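Local structure of hypothetical protein Atu0636 (Agrobacterium tumefaciens, 2OZV) at residues B[37-43]-B[115-121]; B[29-35]-B[53-58]; B[106-112]-B[155-159]; B[120-124]-B[148-153]. The protein is of unknown function but is predicted to be an O-methyltransferase, and so probably transfers a methyl group from S-adenosylmethionine. All coordinates share one frame; numbering follows the deposited sequence. Where two conformers were deposited one is given.

Contact 1 of 4, residues B[37-43]-B[115-121]; sequences ACRIADL and HFHHVIM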
loop_
_atom_site.group_PDB
_atom_site.type_symbol
_atom_site.label_atom_id
_atom_site.label_comp_id
_atom_site.label_asym_id
_atom_site.label_seq_id
_atom_site.Cartn_x
_atom_site.Cartn_y
_atom_site.Cartn_z
ATOM N N ALA B 37 22.070 20.735 -11.667
ATOM C CA ALA B 37 22.321 20.077 -12.916
ATOM C C ALA B 37 22.266 18.619 -12.506
ATOM O O ALA B 37 22.872 18.209 -11.492
ATOM C CB ALA B 37 23.681 20.445 -13.498
ATOM N N CYS B 38 21.451 17.862 -13.211
ATOM C CA CYS B 38 21.285 16.458 -12.861
ATOM C C CYS B 38 20.983 15.725 -14.126
ATOM O O CYS B 38 20.582 16.335 -15.134
ATOM C CB CYS B 38 20.183 16.238 -11.818
ATOM S SG CYS B 38 18.569 16.840 -12.319
ATOM N N ARG B 39 21.203 14.418 -14.079
ATOM C CA ARG B 39 21.027 13.559 -15.220
ATOM C C ARG B 39 19.886 12.621 -14.893
ATOM O O ARG B 39 19.889 11.982 -13.832
ATOM C CB ARG B 39 22.312 12.787 -15.511
ATOM C CG ARG B 39 23.508 13.721 -15.947
ATOM C CD ARG B 39 24.713 12.932 -16.351
ATOM N NE ARG B 39 25.281 12.122 -15.263
ATOM C CZ ARG B 39 26.387 12.424 -14.580
ATOM N NH1 ARG B 39 27.068 13.543 -14.840
ATOM N NH2 ARG B 39 26.830 11.602 -13.640
ATOM N N ILE B 40 18.914 12.561 -15.796
ATOM C CA ILE B 40 17.692 11.787 -15.552
ATOM C C ILE B 40 17.485 10.788 -16.673
ATOM O O ILE B 40 17.543 11.162 -17.843
ATOM C CB ILE B 40 16.475 12.729 -15.471
ATOM C CG1 ILE B 40 16.637 13.710 -14.294
ATOM C CG2 ILE B 40 15.165 11.873 -15.322
ATOM C CD1 ILE B 40 15.997 14.999 -14.546
ATOM N N ALA B 41 17.240 9.522 -16.328
ATOM C CA ALA B 41 16.870 8.506 -17.318
ATOM C C ALA B 41 15.376 8.229 -17.228
ATOM O O ALA B 41 14.855 8.035 -16.120
ATOM C CB ALA B 41 17.655 7.201 -17.095
ATOM N N ASP B 42 14.709 8.212 -18.385
ATOM C CA ASP B 42 13.295 7.835 -18.487
ATOM C C ASP B 42 13.290 6.485 -19.180
ATOM O O ASP B 42 13.628 6.391 -20.372
ATOM C CB ASP B 42 12.541 8.926 -19.284
ATOM C CG ASP B 42 11.032 8.680 -19.423
ATOM O OD1 ASP B 42 10.558 7.576 -19.112
ATOM O OD2 ASP B 42 10.360 9.619 -19.937
ATOM N N LEU B 43 12.965 5.426 -18.432
ATOM C CA LEU B 43 13.055 4.053 -18.950
ATOM C C LEU B 43 11.846 3.726 -19.790
ATOM O O LEU B 43 11.771 2.695 -20.462
ATOM C CB LEU B 43 13.252 3.021 -17.841
ATOM C CG LEU B 43 14.537 3.089 -17.021
ATOM C CD1 LEU B 43 14.655 1.824 -16.177
ATOM C CD2 LEU B 43 15.786 3.282 -17.889
ATOM N N HIS B 115 25.412 6.300 -13.277
ATOM C CA HIS B 115 25.537 7.524 -14.044
ATOM C C HIS B 115 24.425 8.534 -13.747
ATOM O O HIS B 115 24.659 9.739 -13.805
ATOM C CB HIS B 115 25.536 7.166 -15.531
ATOM C CG HIS B 115 25.616 8.337 -16.457
ATOM N ND1 HIS B 115 26.784 9.049 -16.663
ATOM C CD2 HIS B 115 24.687 8.885 -17.273
ATOM C CE1 HIS B 115 26.560 9.991 -17.565
ATOM N NE2 HIS B 115 25.295 9.912 -17.953
ATOM N N PHE B 116 23.215 8.041 -13.446
ATOM C CA PHE B 116 22.040 8.912 -13.364
ATOM C C PHE B 116 21.683 9.288 -11.940
ATOM O O PHE B 116 21.769 8.454 -11.032
ATOM C CB PHE B 116 20.837 8.220 -14.026
ATOM C CG PHE B 116 20.972 8.091 -15.538
ATOM C CD1 PHE B 116 20.736 9.201 -16.382
ATOM C CD2 PHE B 116 21.337 6.857 -16.109
ATOM C CE1 PHE B 116 20.852 9.092 -17.776
ATOM C CE2 PHE B 116 21.462 6.728 -17.503
ATOM C CZ PHE B 116 21.230 7.851 -18.344
ATOM N N HIS B 117 21.280 10.545 -11.748
ATOM C CA HIS B 117 20.804 11.024 -10.444
ATOM C C HIS B 117 19.358 10.604 -10.177
ATOM O O HIS B 117 18.936 10.528 -9.023
ATOM C CB HIS B 117 20.907 12.545 -10.397
ATOM C CG HIS B 117 22.316 13.050 -10.592
ATOM N ND1 HIS B 117 22.751 13.582 -11.795
ATOM C CD2 HIS B 117 23.384 13.068 -9.758
ATOM C CE1 HIS B 117 24.026 13.934 -11.674
ATOM N NE2 HIS B 117 24.434 13.627 -10.451
ATOM N N HIS B 118 18.604 10.406 -11.263
ATOM C CA HIS B 118 17.195 10.011 -11.191
ATOM C C HIS B 118 16.933 9.020 -12.279
ATOM O O HIS B 118 17.393 9.181 -13.426
ATOM C CB HIS B 118 16.272 11.225 -11.430
ATOM C CG HIS B 118 16.388 12.266 -10.375
ATOM N ND1 HIS B 118 15.587 12.277 -9.253
ATOM C CD2 HIS B 118 17.198 13.354 -10.275
ATOM C CE1 HIS B 118 15.925 13.297 -8.482
ATOM N NE2 HIS B 118 16.901 13.965 -9.078
ATOM N N VAL B 119 16.147 7.998 -11.956
ATOM C CA VAL B 119 15.555 7.155 -12.982
ATOM C C VAL B 119 14.046 7.160 -12.768
ATOM O O VAL B 119 13.588 6.936 -11.651
ATOM C CB VAL B 119 16.076 5.700 -12.933
ATOM C CG1 VAL B 119 15.438 4.867 -14.018
ATOM C CG2 VAL B 119 17.636 5.705 -13.106
ATOM N N ILE B 120 13.325 7.472 -13.829
ATOM C CA ILE B 120 11.870 7.486 -13.794
ATOM C C ILE B 120 11.249 6.444 -14.700
ATOM O O ILE B 120 11.774 6.123 -15.786
ATOM C CB ILE B 120 11.304 8.919 -14.065
ATOM C CG1 ILE B 120 11.369 9.311 -15.548
ATOM C CG2 ILE B 120 12.061 9.975 -13.200
ATOM C CD1 ILE B 120 10.834 10.755 -15.825
HETATM N N MSE B 121 10.085 5.913 -14.300
HETATM C CA MSE B 121 9.491 4.851 -15.103
HETATM C C MSE B 121 7.985 4.756 -14.896
HETATM O O MSE B 121 7.469 5.018 -13.801
HETATM C CB MSE B 121 10.142 3.483 -14.769
HETATM C CG MSE B 121 9.937 3.086 -13.306
HETATM SE SE MSE B 121 10.801 1.315 -12.963
HETATM C CE MSE B 121 12.644 1.724 -13.252
#
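Arg-39 reaches across from strand 38-42 to the turn that leads into strand 118-121. Its CB lies between the two aromatic neighbours, 3.8 Å from His-117 ND1 and 4.0 Å from CD1 of Phe-116. CD rests above the His-115 ring, 3.5 Å from His-115 NE2. Here the chain bends (chi3 -63°), which turns the guanidinium back over the turn, where NE and NH2 each lie 2.9 Å from His-115 O and bind this one oxygen side-on, within the guanidinium plane. Beyond NE the group lies nearly flat on the His-115 imidazole, the planes 19° apart, while CE1 of His-117 covers its opposite face. His-117 also takes up the start of the strand: its ND1 accepts Arg-39 N at 2.9 Å, in the plane of the ring. Arg-39 O in turn receives both His-117 N and His-118 N. Phe-116 is packed on both faces, by His-115 CD2 and by the methyl of Ala-41, whose CB stands 3.5 Å from the ring centroid, almost on the normal. From His-118 onward a regular parallel ladder pairs Ile-40, Ala-41 and Asp-42 with His-118, Val-119 and Ile-120. These are neighbouring central strands of the Rossmann-like methyltransferase sheet, and Asp-42 OD2 bonds Gly-51 N of the helix beyond the glycine-rich turn. With a ring over each face and with NE and NH2 both bound to His-115 O, the arginine is fixed in rotation; its charge would probably disfavour protonation of both adjacent imidazoles.

Contact 2 of 4, residues B[29-35]-B[53-58]; sequences ASLVADD and AVAARL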
loop_
_atom_site.group_PDB
_atom_site.type_symbol
_atom_site.label_atom_id
_atom_site.label_comp_id
_atom_site.label_asym_id
_atom_site.label_seq_id
_atom_site.Cartn_x
_atom_site.Cartn_y
_atom_site.Cartn_z
ATOM N N ALA B 29 6.648 12.937 -13.572
ATOM C CA ALA B 29 7.666 13.977 -13.702
ATOM C C ALA B 29 7.770 14.841 -12.436
ATOM O O ALA B 29 8.855 15.282 -12.070
ATOM C CB ALA B 29 7.348 14.840 -14.917
ATOM N N SER B 30 6.634 15.060 -11.759
ATOM C CA SER B 30 6.621 15.945 -10.596
ATOM C C SER B 30 7.449 15.379 -9.440
ATOM O O SER B 30 7.800 16.114 -8.523
ATOM C CB SER B 30 5.184 16.223 -10.142
ATOM O OG SER B 30 4.680 15.144 -9.425
ATOM N N LEU B 31 7.744 14.078 -9.473
ATOM C CA LEU B 31 8.566 13.448 -8.421
ATOM C C LEU B 31 10.045 13.851 -8.429
ATOM O O LEU B 31 10.753 13.615 -7.455
ATOM C CB LEU B 31 8.465 11.925 -8.541
ATOM C CG LEU B 31 7.038 11.394 -8.333
ATOM C CD1 LEU B 31 6.959 9.880 -8.588
ATOM C CD2 LEU B 31 6.588 11.694 -6.860
ATOM N N VAL B 32 10.509 14.421 -9.539
ATOM C CA VAL B 32 11.900 14.872 -9.599
ATOM C C VAL B 32 11.973 16.278 -9.005
ATOM O O VAL B 32 11.711 17.261 -9.684
ATOM C CB VAL B 32 12.445 14.859 -11.048
ATOM C CG1 VAL B 32 13.919 15.259 -11.092
ATOM C CG2 VAL B 32 12.242 13.457 -11.669
ATOM N N ALA B 33 12.306 16.336 -7.718
ATOM C CA ALA B 33 12.391 17.602 -6.986
ATOM C C ALA B 33 13.859 17.907 -6.726
ATOM O O ALA B 33 14.363 17.643 -5.649
ATOM C CB ALA B 33 11.608 17.509 -5.650
ATOM N N ASP B 34 14.537 18.483 -7.704
ATOM C CA ASP B 34 15.984 18.578 -7.690
ATOM C C ASP B 34 16.319 19.833 -8.475
ATOM O O ASP B 34 15.901 19.970 -9.633
ATOM C CB ASP B 34 16.565 17.335 -8.392
ATOM C CG ASP B 34 18.087 17.186 -8.226
ATOM O OD1 ASP B 34 18.813 18.185 -7.993
ATOM O OD2 ASP B 34 18.561 16.034 -8.332
ATOM N N ASP B 35 17.060 20.749 -7.854
ATOM C CA ASP B 35 17.402 21.989 -8.554
ATOM C C ASP B 35 18.852 22.046 -9.053
ATOM O O ASP B 35 19.315 23.096 -9.505
ATOM C CB ASP B 35 17.014 23.220 -7.720
ATOM C CG ASP B 35 15.501 23.327 -7.485
ATOM O OD1 ASP B 35 14.691 22.968 -8.384
ATOM O OD2 ASP B 35 15.124 23.780 -6.388
ATOM N N ALA B 53 8.296 16.455 -19.599
ATOM C CA ALA B 53 7.701 17.285 -18.551
ATOM C C ALA B 53 8.740 17.653 -17.479
ATOM O O ALA B 53 8.710 18.777 -16.951
ATOM C CB ALA B 53 6.493 16.610 -17.926
ATOM N N VAL B 54 9.643 16.725 -17.164
ATOM C CA VAL B 54 10.745 17.024 -16.242
ATOM C C VAL B 54 11.631 18.143 -16.854
ATOM O O VAL B 54 11.905 19.157 -16.209
ATOM C CB VAL B 54 11.631 15.793 -15.974
ATOM C CG1 VAL B 54 12.828 16.215 -15.112
ATOM C CG2 VAL B 54 10.841 14.682 -15.262
ATOM N N ALA B 55 12.036 17.969 -18.113
ATOM C CA ALA B 55 12.932 18.960 -18.761
ATOM C C ALA B 55 12.288 20.339 -18.879
ATOM O O ALA B 55 12.963 21.372 -18.736
ATOM C CB ALA B 55 13.388 18.452 -20.143
ATOM N N ALA B 56 10.978 20.363 -19.139
ATOM C CA ALA B 56 10.250 21.625 -19.282
ATOM C C ALA B 56 10.297 22.434 -17.982
ATOM O O ALA B 56 10.427 23.658 -18.019
ATOM C CB ALA B 56 8.800 21.374 -19.714
ATOM N N ARG B 57 10.199 21.743 -16.846
ATOM C CA ARG B 57 10.168 22.386 -15.528
ATOM C C ARG B 57 11.579 22.688 -14.974
ATOM O O ARG B 57 11.813 23.731 -14.349
ATOM C CB ARG B 57 9.404 21.487 -14.540
ATOM C CG ARG B 57 9.302 22.079 -13.124
ATOM C CD ARG B 57 8.377 21.263 -12.213
ATOM N NE ARG B 57 8.708 19.835 -12.265
ATOM C CZ ARG B 57 9.637 19.230 -11.524
ATOM N NH1 ARG B 57 10.341 19.936 -10.634
ATOM N NH2 ARG B 57 9.865 17.926 -11.680
ATOM N N LEU B 58 12.513 21.782 -15.231
ATOM C CA LEU B 58 13.846 21.847 -14.657
ATOM C C LEU B 58 14.891 22.213 -15.708
ATOM O O LEU B 58 15.370 21.347 -16.458
ATOM C CB LEU B 58 14.200 20.523 -13.990
ATOM C CG LEU B 58 13.393 20.170 -12.745
ATOM C CD1 LEU B 58 13.878 18.814 -12.224
ATOM C CD2 LEU B 58 13.511 21.269 -11.639
#
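Arg-57, on helix 49-57, directs the end of its guanidinium at the backbone carbonyl of Val-32. NH2 lies 2.8 Å from Val-32 O and NH1 3.2 Å from the same oxygen, which sits close to the guanidinium plane. NH2 also makes a weak, strongly bent bond to Ala-29 O, and that oxygen already accepts Val-32 N where helix 24-30 gives way to loop. The arginine leaves its helix extended, CG anti to the backbone N (chi1 -179°), and bends only at chi3 (49°), which swings the planar group across to the two carbonyls. Alongside, the helices meet through small side chains. The methyl of Ala-29 touches both Ala-53 CB, 3.6 Å away, and Val-54 CG2, at 3.5 Å from the same Ala-29 CB. Val-32 spreads its two branches: its side chain and that of Val-54 cross at about a right angle, meeting through their CG2 methyls, and CG1 packs 3.7 Å from Leu-58 CD1. Leu-58, the residue at which the chain leaves helical geometry, also presses CD2 against the Asp-34 carbonyl, 3.4 Å from its O. Further out, Val-32 and Val-54 lie on Ile-40 and Ile-120 of the central sheet, so the pair of segments covers one face of that sheet. Asp-34 is held by a salt bridge to Arg-36 and by His-118, and Ala-246 packs on Arg-57. The contact therefore joins an apolar layer to a cationic group that binds two backbone carbonyls where the chain leaves helix 24-30, Val-32 O through two N-H groups and Ala-29 O weakly.

Contact 3 of 4, residues B[106-112]-B[155-159]; sequences RVEAGLP and TASAI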
loop_
_atom_site.group_PDB
_atom_site.type_symbol
_atom_site.label_atom_id
_atom_site.label_comp_id
_atom_site.label_asym_id
_atom_site.label_seq_id
_atom_site.Cartn_x
_atom_site.Cartn_y
_atom_site.Cartn_z
ATOM N N ARG B 106 24.105 -4.460 -21.324
ATOM C CA ARG B 106 23.394 -3.256 -20.882
ATOM C C ARG B 106 24.217 -2.000 -21.159
ATOM O O ARG B 106 23.722 -1.049 -21.774
ATOM C CB ARG B 106 23.012 -3.364 -19.402
ATOM C CG ARG B 106 22.278 -2.119 -18.851
ATOM C CD ARG B 106 21.879 -2.275 -17.380
ATOM N NE ARG B 106 23.005 -2.709 -16.550
ATOM C CZ ARG B 106 22.981 -3.716 -15.666
ATOM N NH1 ARG B 106 21.871 -4.421 -15.423
ATOM N NH2 ARG B 106 24.090 -4.009 -14.994
ATOM N N VAL B 107 25.478 -2.012 -20.726
ATOM C CA VAL B 107 26.399 -0.896 -20.956
ATOM C C VAL B 107 26.590 -0.604 -22.451
ATOM O O VAL B 107 26.537 0.561 -22.866
ATOM C CB VAL B 107 27.765 -1.120 -20.253
ATOM C CG1 VAL B 107 28.714 0.050 -20.511
ATOM C CG2 VAL B 107 27.563 -1.325 -18.753
ATOM N N GLU B 108 26.796 -1.662 -23.244
ATOM C CA GLU B 108 26.983 -1.548 -24.695
ATOM C C GLU B 108 25.762 -0.886 -25.357
ATOM O O GLU B 108 25.906 -0.108 -26.307
ATOM C CB GLU B 108 27.246 -2.939 -25.298
ATOM C CG GLU B 108 27.460 -2.974 -26.819
ATOM C CD GLU B 108 28.926 -3.091 -27.237
ATOM O OE1 GLU B 108 29.575 -4.125 -26.920
ATOM O OE2 GLU B 108 29.423 -2.161 -27.918
ATOM N N ALA B 109 24.575 -1.180 -24.826
ATOM C CA ALA B 109 23.308 -0.632 -25.329
ATOM C C ALA B 109 23.106 0.850 -24.992
ATOM O O ALA B 109 22.158 1.487 -25.477
ATOM C CB ALA B 109 22.138 -1.463 -24.830
ATOM N N GLY B 110 23.999 1.408 -24.178
ATOM C CA GLY B 110 23.973 2.837 -23.875
ATOM C C GLY B 110 23.307 3.128 -22.538
ATOM O O GLY B 110 22.812 4.241 -22.319
ATOM N N LEU B 111 23.302 2.130 -21.656
ATOM C CA LEU B 111 22.802 2.291 -20.280
ATOM C C LEU B 111 23.993 2.197 -19.322
ATOM O O LEU B 111 24.323 1.115 -18.852
ATOM C CB LEU B 111 21.756 1.204 -19.972
ATOM C CG LEU B 111 20.358 1.420 -20.583
ATOM C CD1 LEU B 111 19.659 0.103 -20.874
ATOM C CD2 LEU B 111 19.490 2.319 -19.668
ATOM N N PRO B 112 24.665 3.329 -19.061
ATOM C CA PRO B 112 25.938 3.299 -18.322
ATOM C C PRO B 112 25.778 3.004 -16.831
ATOM O O PRO B 112 24.752 3.346 -16.239
ATOM C CB PRO B 112 26.508 4.707 -18.540
ATOM C CG PRO B 112 25.327 5.568 -18.825
ATOM C CD PRO B 112 24.275 4.695 -19.457
ATOM N N THR B 155 17.703 -2.733 -13.623
ATOM C CA THR B 155 18.405 -1.766 -14.490
ATOM C C THR B 155 18.496 -0.387 -13.821
ATOM O O THR B 155 19.560 0.234 -13.832
ATOM C CB THR B 155 17.745 -1.707 -15.873
ATOM O OG1 THR B 155 17.937 -2.977 -16.519
ATOM C CG2 THR B 155 18.347 -0.542 -16.740
ATOM N N ALA B 156 17.396 0.087 -13.228
ATOM C CA ALA B 156 17.388 1.418 -12.588
ATOM C C ALA B 156 18.496 1.500 -11.545
ATOM O O ALA B 156 19.209 2.505 -11.473
ATOM C CB ALA B 156 15.999 1.753 -11.940
ATOM N N SER B 157 18.632 0.454 -10.739
ATOM C CA SER B 157 19.687 0.398 -9.740
ATOM C C SER B 157 21.069 0.424 -10.398
ATOM O O SER B 157 21.937 1.179 -9.965
ATOM C CB SER B 157 19.522 -0.840 -8.847
ATOM O OG SER B 157 20.564 -0.899 -7.884
ATOM N N ALA B 158 21.278 -0.369 -11.451
ATOM C CA ALA B 158 22.611 -0.454 -12.076
ATOM C C ALA B 158 23.098 0.885 -12.647
ATOM O O ALA B 158 24.296 1.192 -12.598
ATOM C CB ALA B 158 22.619 -1.497 -13.151
ATOM N N ILE B 159 22.164 1.668 -13.188
ATOM C CA ILE B 159 22.514 2.899 -13.911
ATOM C C ILE B 159 22.477 4.141 -13.033
ATOM O O ILE B 159 22.751 5.269 -13.510
ATOM C CB ILE B 159 21.623 3.111 -15.173
ATOM C CG1 ILE B 159 20.174 3.481 -14.775
ATOM C CG2 ILE B 159 21.651 1.850 -16.083
ATOM C CD1 ILE B 159 19.252 3.743 -15.998
HETATM O O HOH W 1 19.296 -5.203 -16.005
#
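The guanidinium of Arg-106 lies flat over the methyl of Ala-158, whose CB is centred beneath one face and 3.4 Å from Arg-106 CZ. A bend at chi3 (51°) after an otherwise extended start to the chain lays the group there, and on the way CD slides past Thr-155, 4.0 Å from its CG2. Polar linkage is indirect: a water at the guanidinium edge accepts from Arg-106 NH1 at 2.8 Å and donates to Thr-155 OG1 at 2.7 Å. The same hydroxyl is hydrogen-bonded to the Val-99 carbonyl. Helix 103-108 leads into strand 116-121 and helix 148-159 follows it, as in the alternating strand-helix order of a Rossmann-like methyltransferase. The first helix is closed by a Schellman motif at Gly-110 (phi 99°), after which the chain brings the Leu-111 side chain and the Pro-112 carbonyl against Ile-159. Apolar packing there is made by Leu-111, whose CB lies 3.9 Å from Ile-159 CG2 and whose CD2 is equally near Ile-159 CD1. A CA-H...O contact completes the set, with Ile-159 CA 3.3 Å from Pro-112 O, while Ile-159 turns its side chain onto Phe-116 and Val-119 of the sheet.

Contact 4 of 4, residues B[120-124]-B[148-153]; sequences IMNPP and LFEDWI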
loop_
_atom_site.group_PDB
_atom_site.type_symbol
_atom_site.label_atom_id
_atom_site.label_comp_id
_atom_site.label_asym_id
_atom_site.label_seq_id
_atom_site.Cartn_x
_atom_site.Cartn_y
_atom_site.Cartn_z
ATOM N N ILE B 120 13.325 7.472 -13.829
ATOM C CA ILE B 120 11.870 7.486 -13.794
ATOM C C ILE B 120 11.249 6.444 -14.700
ATOM O O ILE B 120 11.774 6.123 -15.786
ATOM C CB ILE B 120 11.304 8.919 -14.065
ATOM C CG1 ILE B 120 11.369 9.311 -15.548
ATOM C CG2 ILE B 120 12.061 9.975 -13.200
ATOM C CD1 ILE B 120 10.834 10.755 -15.825
HETATM N N MSE B 121 10.085 5.913 -14.300
HETATM C CA MSE B 121 9.491 4.851 -15.103
HETATM C C MSE B 121 7.985 4.756 -14.896
HETATM O O MSE B 121 7.469 5.018 -13.801
HETATM C CB MSE B 121 10.142 3.483 -14.769
HETATM C CG MSE B 121 9.937 3.086 -13.306
HETATM SE SE MSE B 121 10.801 1.315 -12.963
HETATM C CE MSE B 121 12.644 1.724 -13.252
ATOM N N ASN B 122 7.305 4.356 -15.963
ATOM C CA ASN B 122 5.888 4.032 -15.942
ATOM C C ASN B 122 5.705 2.774 -16.794
ATOM O O ASN B 122 5.305 2.885 -17.958
ATOM C CB ASN B 122 5.069 5.176 -16.531
ATOM C CG ASN B 122 3.566 4.882 -16.513
ATOM O OD1 ASN B 122 3.135 3.868 -15.969
ATOM N ND2 ASN B 122 2.798 5.767 -17.075
ATOM N N PRO B 123 6.081 1.597 -16.256
ATOM C CA PRO B 123 6.070 0.420 -17.134
ATOM C C PRO B 123 4.667 0.047 -17.576
ATOM O O PRO B 123 3.705 0.269 -16.844
ATOM C CB PRO B 123 6.686 -0.692 -16.280
ATOM C CG PRO B 123 6.542 -0.258 -14.920
ATOM C CD PRO B 123 6.582 1.266 -14.908
ATOM N N PRO B 124 4.558 -0.523 -18.782
ATOM C CA PRO B 124 3.273 -0.826 -19.399
ATOM C C PRO B 124 2.543 -1.942 -18.656
ATOM O O PRO B 124 3.190 -2.763 -17.998
ATOM C CB PRO B 124 3.673 -1.281 -20.815
ATOM C CG PRO B 124 5.070 -1.798 -20.674
ATOM C CD PRO B 124 5.706 -0.938 -19.616
ATOM N N LEU B 148 8.533 -7.810 -15.088
ATOM C CA LEU B 148 8.856 -6.462 -15.622
ATOM C C LEU B 148 9.430 -5.517 -14.581
ATOM O O LEU B 148 10.477 -4.878 -14.815
ATOM C CB LEU B 148 7.673 -5.805 -16.358
ATOM C CG LEU B 148 8.048 -4.820 -17.482
ATOM C CD1 LEU B 148 8.844 -5.537 -18.579
ATOM C CD2 LEU B 148 6.814 -4.210 -18.155
ATOM N N PHE B 149 8.754 -5.397 -13.439
ATOM C CA PHE B 149 9.279 -4.523 -12.397
ATOM C C PHE B 149 10.664 -4.975 -11.935
ATOM O O PHE B 149 11.570 -4.151 -11.781
ATOM C CB PHE B 149 8.309 -4.420 -11.220
ATOM C CG PHE B 149 7.154 -3.481 -11.486
ATOM C CD1 PHE B 149 7.339 -2.110 -11.449
ATOM C CD2 PHE B 149 5.888 -3.987 -11.765
ATOM C CE1 PHE B 149 6.262 -1.225 -11.691
ATOM C CE2 PHE B 149 4.817 -3.110 -12.005
ATOM C CZ PHE B 149 5.016 -1.748 -11.965
ATOM N N GLU B 150 10.830 -6.280 -11.731
ATOM C CA GLU B 150 12.138 -6.826 -11.410
ATOM C C GLU B 150 13.217 -6.407 -12.415
ATOM O O GLU B 150 14.258 -5.880 -12.012
ATOM C CB GLU B 150 12.063 -8.356 -11.305
ATOM C CG GLU B 150 13.437 -9.043 -11.195
ATOM C CD GLU B 150 14.220 -8.666 -9.927
ATOM O OE1 GLU B 150 13.640 -8.152 -8.949
ATOM O OE2 GLU B 150 15.445 -8.891 -9.907
ATOM N N ASP B 151 12.970 -6.626 -13.709
ATOM C CA ASP B 151 13.953 -6.251 -14.751
ATOM C C ASP B 151 14.245 -4.753 -14.771
ATOM O O ASP B 151 15.409 -4.339 -14.740
ATOM C CB ASP B 151 13.474 -6.667 -16.137
ATOM C CG ASP B 151 13.572 -8.168 -16.378
ATOM O OD1 ASP B 151 14.308 -8.876 -15.643
ATOM O OD2 ASP B 151 12.911 -8.644 -17.324
ATOM N N TRP B 152 13.190 -3.941 -14.817
ATOM C CA TRP B 152 13.362 -2.498 -14.931
ATOM C C TRP B 152 14.016 -1.879 -13.694
ATOM O O TRP B 152 14.877 -1.016 -13.832
ATOM C CB TRP B 152 12.025 -1.822 -15.196
ATOM C CG TRP B 152 11.486 -1.998 -16.561
ATOM C CD1 TRP B 152 11.532 -3.111 -17.341
ATOM C CD2 TRP B 152 10.768 -1.013 -17.300
ATOM N NE1 TRP B 152 10.890 -2.876 -18.547
ATOM C CE2 TRP B 152 10.413 -1.588 -18.535
ATOM C CE3 TRP B 152 10.416 0.315 -17.040
ATOM C CZ2 TRP B 152 9.700 -0.885 -19.510
ATOM C CZ3 TRP B 152 9.699 1.011 -18.000
ATOM C CH2 TRP B 152 9.344 0.406 -19.217
ATOM N N ILE B 153 13.617 -2.330 -12.499
ATOM C CA ILE B 153 14.228 -1.818 -11.268
ATOM C C ILE B 153 15.669 -2.340 -11.076
ATOM O O ILE B 153 16.524 -1.602 -10.581
ATOM C CB ILE B 153 13.299 -2.036 -10.034
ATOM C CG1 ILE B 153 12.072 -1.114 -10.202
ATOM C CG2 ILE B 153 14.008 -1.659 -8.723
ATOM C CD1 ILE B 153 10.859 -1.416 -9.293
#
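Trp-152, Met-121 (a selenomethionine) and Pro-123 build this contact between the end of strand 116-121 and helix 148-159. The indole of Trp-152 lies beside the chain as it leaves the sheet. Pro-123 CB sits over one face, 3.9 Å from the centroid of the six-membered ring and 14° off its normal, and Leu-148 CD2 lies over the same face, also offset toward the rim. Met-121 meets the indole differently: its CB comes to the ring edge, in plane, 3.9 Å from Trp-152 CE3. The selenomethionine then runs past Trp-152 in the opposite direction, with SE 3.9 Å from Ile-153 CG1. A bend at chi3 (65°) brings its CE to within 3.6 Å of Trp-152 O. Pro-123 is held from a second side by Phe-149, where Pro-123 CG approaches Phe-149 CE1 to 3.4 Å, the two side chains crossing at about a right angle. Pro-124 extends the packing outward, its CD 3.8 Å from Leu-148 CD2 and also near the indole. Asn-122, Pro-123 and Pro-124 match the start of the NPPY motif that follows the fourth strand in many methyltransferases, where it borders the substrate site, and a similar placement is likely here. No hydrogen bond joins the two segments, so between them the loop is held by apolar packing, while Met-121 keeps backbone hydrogen bonds to strand 164-170.

In the fold
From the N terminus, contact 2 opens at the end of helix 24-30 and contact 1 opens at strand 38-42, before contact 2 closes on helix 49-57; the two cross. Contact 1 stays open through two further strands and past helix 103-108, where contact 3 begins, then closes on strand 116-121, so contacts 1 and 3 also cross. Contact 4 starts where contact 1 ends, closes on helix 148-159 and is nested within contact 3, which uses the last turns of that helix. Contacts 2 and 3 follow in series, their centres about 22 Å apart. Contact 1 pairs two neighbouring strands within the sheet, with contact 2 packed against one face and contacts 3 and 4 bringing helix 148-159 to the other.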